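Local coordinates for putative Fe-S biosynthesis protein (Lactobacillus salivarius, PDB 2P2E) that is of unknown function but probably takes part in the biosynthesis of iron-sulphur clusters, at residues Ile5-Thr8 against Asp9-Lys13; Ser70-Gly73 against Lys74-Tyr77. One frame throughout, in Å; residues are numbered along the deposited sequence.

Contact 1. Residues Ile5-Thr8 against Asp9-Lys13; sequences ITVT and DDAAK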
loop_
_atom_site.group_PDB
_atom_site.type_symbol
_atom_site.label_atom_id
_atom_site.label_comp_id
_atom_site.label_asym_id
_atom_site.label_seq_id
_atom_site.Cartn_x
_atom_site.Cartn_y
_atom_site.Cartn_z
ATOM N N ILE A 5 -7.373 3.634 7.175
ATOM C CA ILE A 5 -7.823 3.068 5.915
ATOM C C ILE A 5 -8.861 1.984 6.123
ATOM O O ILE A 5 -8.694 1.107 6.966
ATOM C CB ILE A 5 -6.654 2.454 5.113
ATOM C CG1 ILE A 5 -5.754 3.556 4.564
ATOM C CG2 ILE A 5 -7.185 1.618 3.963
ATOM C CD1 ILE A 5 -4.622 3.017 3.723
ATOM N N THR A 6 -9.929 2.049 5.337
ATOM C CA THR A 6 -10.993 1.063 5.395
ATOM C C THR A 6 -10.885 0.197 4.151
ATOM O O THR A 6 -10.852 0.719 3.046
ATOM C CB THR A 6 -12.375 1.740 5.426
ATOM O OG1 THR A 6 -12.501 2.501 6.630
ATOM C CG2 THR A 6 -13.480 0.707 5.369
ATOM N N VAL A 7 -10.820 -1.117 4.333
ATOM C CA VAL A 7 -10.719 -2.051 3.212
ATOM C C VAL A 7 -12.039 -2.819 3.052
ATOM O O VAL A 7 -12.466 -3.509 3.970
ATOM C CB VAL A 7 -9.561 -3.052 3.452
ATOM C CG1 VAL A 7 -9.404 -3.988 2.266
ATOM C CG2 VAL A 7 -8.270 -2.288 3.711
ATOM N N THR A 8 -12.683 -2.694 1.893
ATOM C CA THR A 8 -13.954 -3.384 1.651
ATOM C C THR A 8 -13.762 -4.887 1.721
ATOM O O THR A 8 -12.631 -5.370 1.718
ATOM C CB THR A 8 -14.552 -3.033 0.266
ATOM O OG1 THR A 8 -13.690 -3.515 -0.771
ATOM C CG2 THR A 8 -14.711 -1.543 0.122
ATOM N N ASP A 9 -14.863 -5.628 1.790
ATOM C CA ASP A 9 -14.786 -7.082 1.851
ATOM C C ASP A 9 -14.130 -7.679 0.608
ATOM O O ASP A 9 -13.259 -8.533 0.718
ATOM C CB ASP A 9 -16.178 -7.690 2.052
ATOM C CG ASP A 9 -16.734 -7.437 3.450
ATOM O OD1 ASP A 9 -15.948 -7.455 4.423
ATOM O OD2 ASP A 9 -17.962 -7.233 3.586
ATOM N N ASP A 10 -14.530 -7.228 -0.573
ATOM C CA ASP A 10 -13.939 -7.744 -1.805
ATOM C C ASP A 10 -12.444 -7.473 -1.887
ATOM O O ASP A 10 -11.689 -8.290 -2.399
ATOM C CB ASP A 10 -14.617 -7.127 -3.018
ATOM C CG ASP A 10 -16.074 -7.501 -3.113
ATOM O OD1 ASP A 10 -16.370 -8.718 -3.043
ATOM O OD2 ASP A 10 -16.919 -6.585 -3.264
ATOM N N ALA A 11 -12.024 -6.320 -1.387
ATOM C CA ALA A 11 -10.617 -5.947 -1.416
ATOM C C ALA A 11 -9.798 -6.739 -0.406
ATOM O O ALA A 11 -8.675 -7.146 -0.684
ATOM C CB ALA A 11 -10.469 -4.454 -1.156
ATOM N N ALA A 12 -10.355 -6.950 0.776
ATOM C CA ALA A 12 -9.640 -7.702 1.795
ATOM C C ALA A 12 -9.456 -9.126 1.302
ATOM O O ALA A 12 -8.394 -9.706 1.441
ATOM C CB ALA A 12 -10.419 -7.695 3.096
ATOM N N LYS A 13 -10.501 -9.679 0.707
ATOM C CA LYS A 13 -10.438 -11.035 0.196
ATOM C C LYS A 13 -9.297 -11.173 -0.801
ATOM O O LYS A 13 -8.558 -12.150 -0.760
ATOM C CB LYS A 13 -11.770 -11.412 -0.466
ATOM C CG LYS A 13 -11.881 -12.879 -0.907
ATOM C CD LYS A 13 -11.694 -13.844 0.271
ATOM C CE LYS A 13 -12.085 -15.293 -0.084
ATOM N NZ LYS A 13 -11.321 -15.864 -1.253
#
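A strand-to-helix junction with Thr8 as N-cap joins strand 4-7 to helix 9-19, and Thr8 meets the first turn of that helix with both its oxygens. Its carbonyl O accepts from Ala12 N at 2.9 Å, the first backbone bond of the helix. The hydroxyl makes the capping bond: Thr8 OG1 takes the N-H of Ala11 at 3.3 Å, a weak bond. With chi1 at 65°, OG1 stands between the backbone N and the carbonyl carbon, which turns it over the start of the helix and leaves CG2 anti to the carbonyl carbon. Thr8 OG1 also lies 3.4 Å from Ala11 CB.

One residue back, Val7 supplies the apolar half of the joint. The touching is done by one methyl, Val7 CG1, which rests 3.6 Å from Ala11 CB and 3.9 Å from Ala12 CB. The short side chains of Ala11 and Ala12 probably help the first helical turn to sit this close to the end of the strand; the two short axes are nearly perpendicular, at 85°. Ile72, from the loop after strand 66-70, adds to this apolar patch by touching both Val7 and Ala12. Two N-H groups of the first turn are thus satisfied by Thr8, while the exposed carboxylates of Asp9 and Asp10 at the helix N-terminus probably interact favourably with its dipole.

Contact 2. Residues Ser70-Gly73 against Lys74-Tyr77; sequences SNIG and KFYY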
loop_
_atom_site.group_PDB
_atom_site.type_symbol
_atom_site.label_atom_id
_atom_site.label_comp_id
_atom_site.label_asym_id
_atom_site.label_seq_id
_atom_site.Cartn_x
_atom_site.Cartn_y
_atom_site.Cartn_z
ATOM N N SER A 70 -5.725 -0.095 9.957
ATOM C CA SER A 70 -6.734 -0.595 9.044
ATOM C C SER A 70 -7.369 -1.853 9.597
ATOM O O SER A 70 -6.813 -2.505 10.479
ATOM C CB SER A 70 -6.126 -0.915 7.678
ATOM O OG SER A 70 -5.854 -2.300 7.557
ATOM N N ASN A 71 -8.531 -2.192 9.050
ATOM C CA ASN A 71 -9.268 -3.365 9.469
ATOM C C ASN A 71 -8.649 -4.698 9.030
ATOM O O ASN A 71 -9.146 -5.759 9.397
ATOM C CB ASN A 71 -10.721 -3.267 8.991
ATOM C CG ASN A 71 -10.840 -3.062 7.486
ATOM O OD1 ASN A 71 -10.290 -2.117 6.932
ATOM N ND2 ASN A 71 -11.573 -3.948 6.823
ATOM N N ILE A 72 -7.582 -4.671 8.243
ATOM C CA ILE A 72 -6.961 -5.938 7.865
ATOM C C ILE A 72 -5.526 -6.007 8.346
ATOM O O ILE A 72 -4.781 -6.878 7.935
ATOM C CB ILE A 72 -6.959 -6.189 6.344
ATOM C CG1 ILE A 72 -5.972 -5.257 5.653
ATOM C CG2 ILE A 72 -8.352 -6.007 5.788
ATOM C CD1 ILE A 72 -5.717 -5.628 4.205
ATOM N N GLY A 73 -5.151 -5.090 9.229
ATOM C CA GLY A 73 -3.795 -5.062 9.738
ATOM C C GLY A 73 -3.158 -3.713 9.473
ATOM O O GLY A 73 -3.840 -2.757 9.106
ATOM N N LYS A 74 -1.848 -3.633 9.650
ATOM C CA LYS A 74 -1.122 -2.394 9.442
ATOM C C LYS A 74 -0.598 -2.194 8.036
ATOM O O LYS A 74 -0.378 -3.144 7.300
ATOM C CB LYS A 74 0.050 -2.316 10.414
ATOM C CG LYS A 74 -0.334 -1.861 11.795
ATOM C CD LYS A 74 0.859 -1.907 12.734
ATOM C CE LYS A 74 0.513 -1.323 14.090
ATOM N NZ LYS A 74 -0.643 -2.029 14.713
ATOM N N PHE A 75 -0.397 -0.929 7.694
ATOM C CA PHE A 75 0.142 -0.492 6.412
ATOM C C PHE A 75 1.273 0.453 6.754
ATOM O O PHE A 75 1.051 1.442 7.447
ATOM C CB PHE A 75 -0.893 0.302 5.632
ATOM C CG PHE A 75 -1.792 -0.529 4.784
ATOM C CD1 PHE A 75 -1.341 -1.040 3.573
ATOM C CD2 PHE A 75 -3.113 -0.761 5.165
ATOM C CE1 PHE A 75 -2.202 -1.774 2.746
ATOM C CE2 PHE A 75 -3.980 -1.495 4.347
ATOM C CZ PHE A 75 -3.528 -1.997 3.141
ATOM N N TYR A 76 2.480 0.164 6.292
ATOM C CA TYR A 76 3.595 1.050 6.578
ATOM C C TYR A 76 3.805 1.958 5.390
ATOM O O TYR A 76 3.512 1.577 4.266
ATOM C CB TYR A 76 4.848 0.231 6.869
ATOM C CG TYR A 76 4.758 -0.447 8.203
ATOM C CD1 TYR A 76 5.194 0.189 9.354
ATOM C CD2 TYR A 76 4.164 -1.697 8.328
ATOM C CE1 TYR A 76 5.043 -0.399 10.596
ATOM C CE2 TYR A 76 4.006 -2.299 9.570
ATOM C CZ TYR A 76 4.449 -1.642 10.698
ATOM O OH TYR A 76 4.307 -2.242 11.927
ATOM N N TYR A 77 4.292 3.165 5.636
ATOM C CA TYR A 77 4.528 4.104 4.551
ATOM C C TYR A 77 5.626 5.099 4.888
ATOM O O TYR A 77 5.936 5.337 6.060
ATOM C CB TYR A 77 3.242 4.856 4.204
ATOM C CG TYR A 77 2.780 5.805 5.270
ATOM C CD1 TYR A 77 2.974 7.180 5.142
ATOM C CD2 TYR A 77 2.141 5.333 6.409
ATOM C CE1 TYR A 77 2.537 8.064 6.124
ATOM C CE2 TYR A 77 1.705 6.206 7.401
ATOM C CZ TYR A 77 1.903 7.566 7.248
ATOM O OH TYR A 77 1.457 8.411 8.224
#
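Phe75 has CG anti to its carbonyl carbon (chi1 -88°), which brings the ring back toward Ser70 and Ile72, and Ser70 holds OG at an unusual chi1 of 99°, directed into the turn that precedes the ring. The motif is a type I beta turn, Ser70 to Gly73, overlaid by an ST turn and linking strand 66-70 to strand 75-77. The backbone closure, Gly73 N to Ser70 O, is weak; the serine hydroxyl supplies further bonds. Ser70 OG accepts from Ile72 N at 3.0 Å, N-H...O angle 160°, and donates to Gly73 O at 2.6 Å, from somewhat out of the carbonyl plane. One hydroxyl therefore ties together the middle and the end of the turn.

Replacing Ser70 by an alanine removes the hydroxyl, and Ile72 N and Gly73 O would probably lose their common partner, leaving the turn less firmly fixed. Gly73 takes a backbone conformation with positive phi, where any side chain would jam against the carbonyl O of Ile72, so the exit from the turn calls for glycine.

Ile72 CD1 reaches Phe75 CZ at 4.4 Å, and the isoleucine side chain also packs on Leu15 and Thr19 of helix 9-19, while Phe75 touches Ile68 and Leu26 of the flanking strands. At the ring's edge, in its plane, Ser70 CB lies 3.9 Å from Phe75 CD2.

How the contacts relate
Contact 1 comes first along the chain and contact 2 follows in series, their centres about 11 Å apart. Both belong to one mixed sheet, in which strand 4-7 runs parallel to strand 66-70, and strand 66-70 pairs antiparallel with strand 75-77. They touch directly: Asn71 OD1 in the turn probably accepts from Val7 N at 2.8 Å, so the side chain of a turn residue continues the pairing at the end of strand 4-7. Ser70 CB also packs against Ile5 O at 3.3 Å. The strand-to-helix junction and the turn thus pack side by side, so that the start of helix 9-19 and the turn between two neighbouring strands are held to the same sheet.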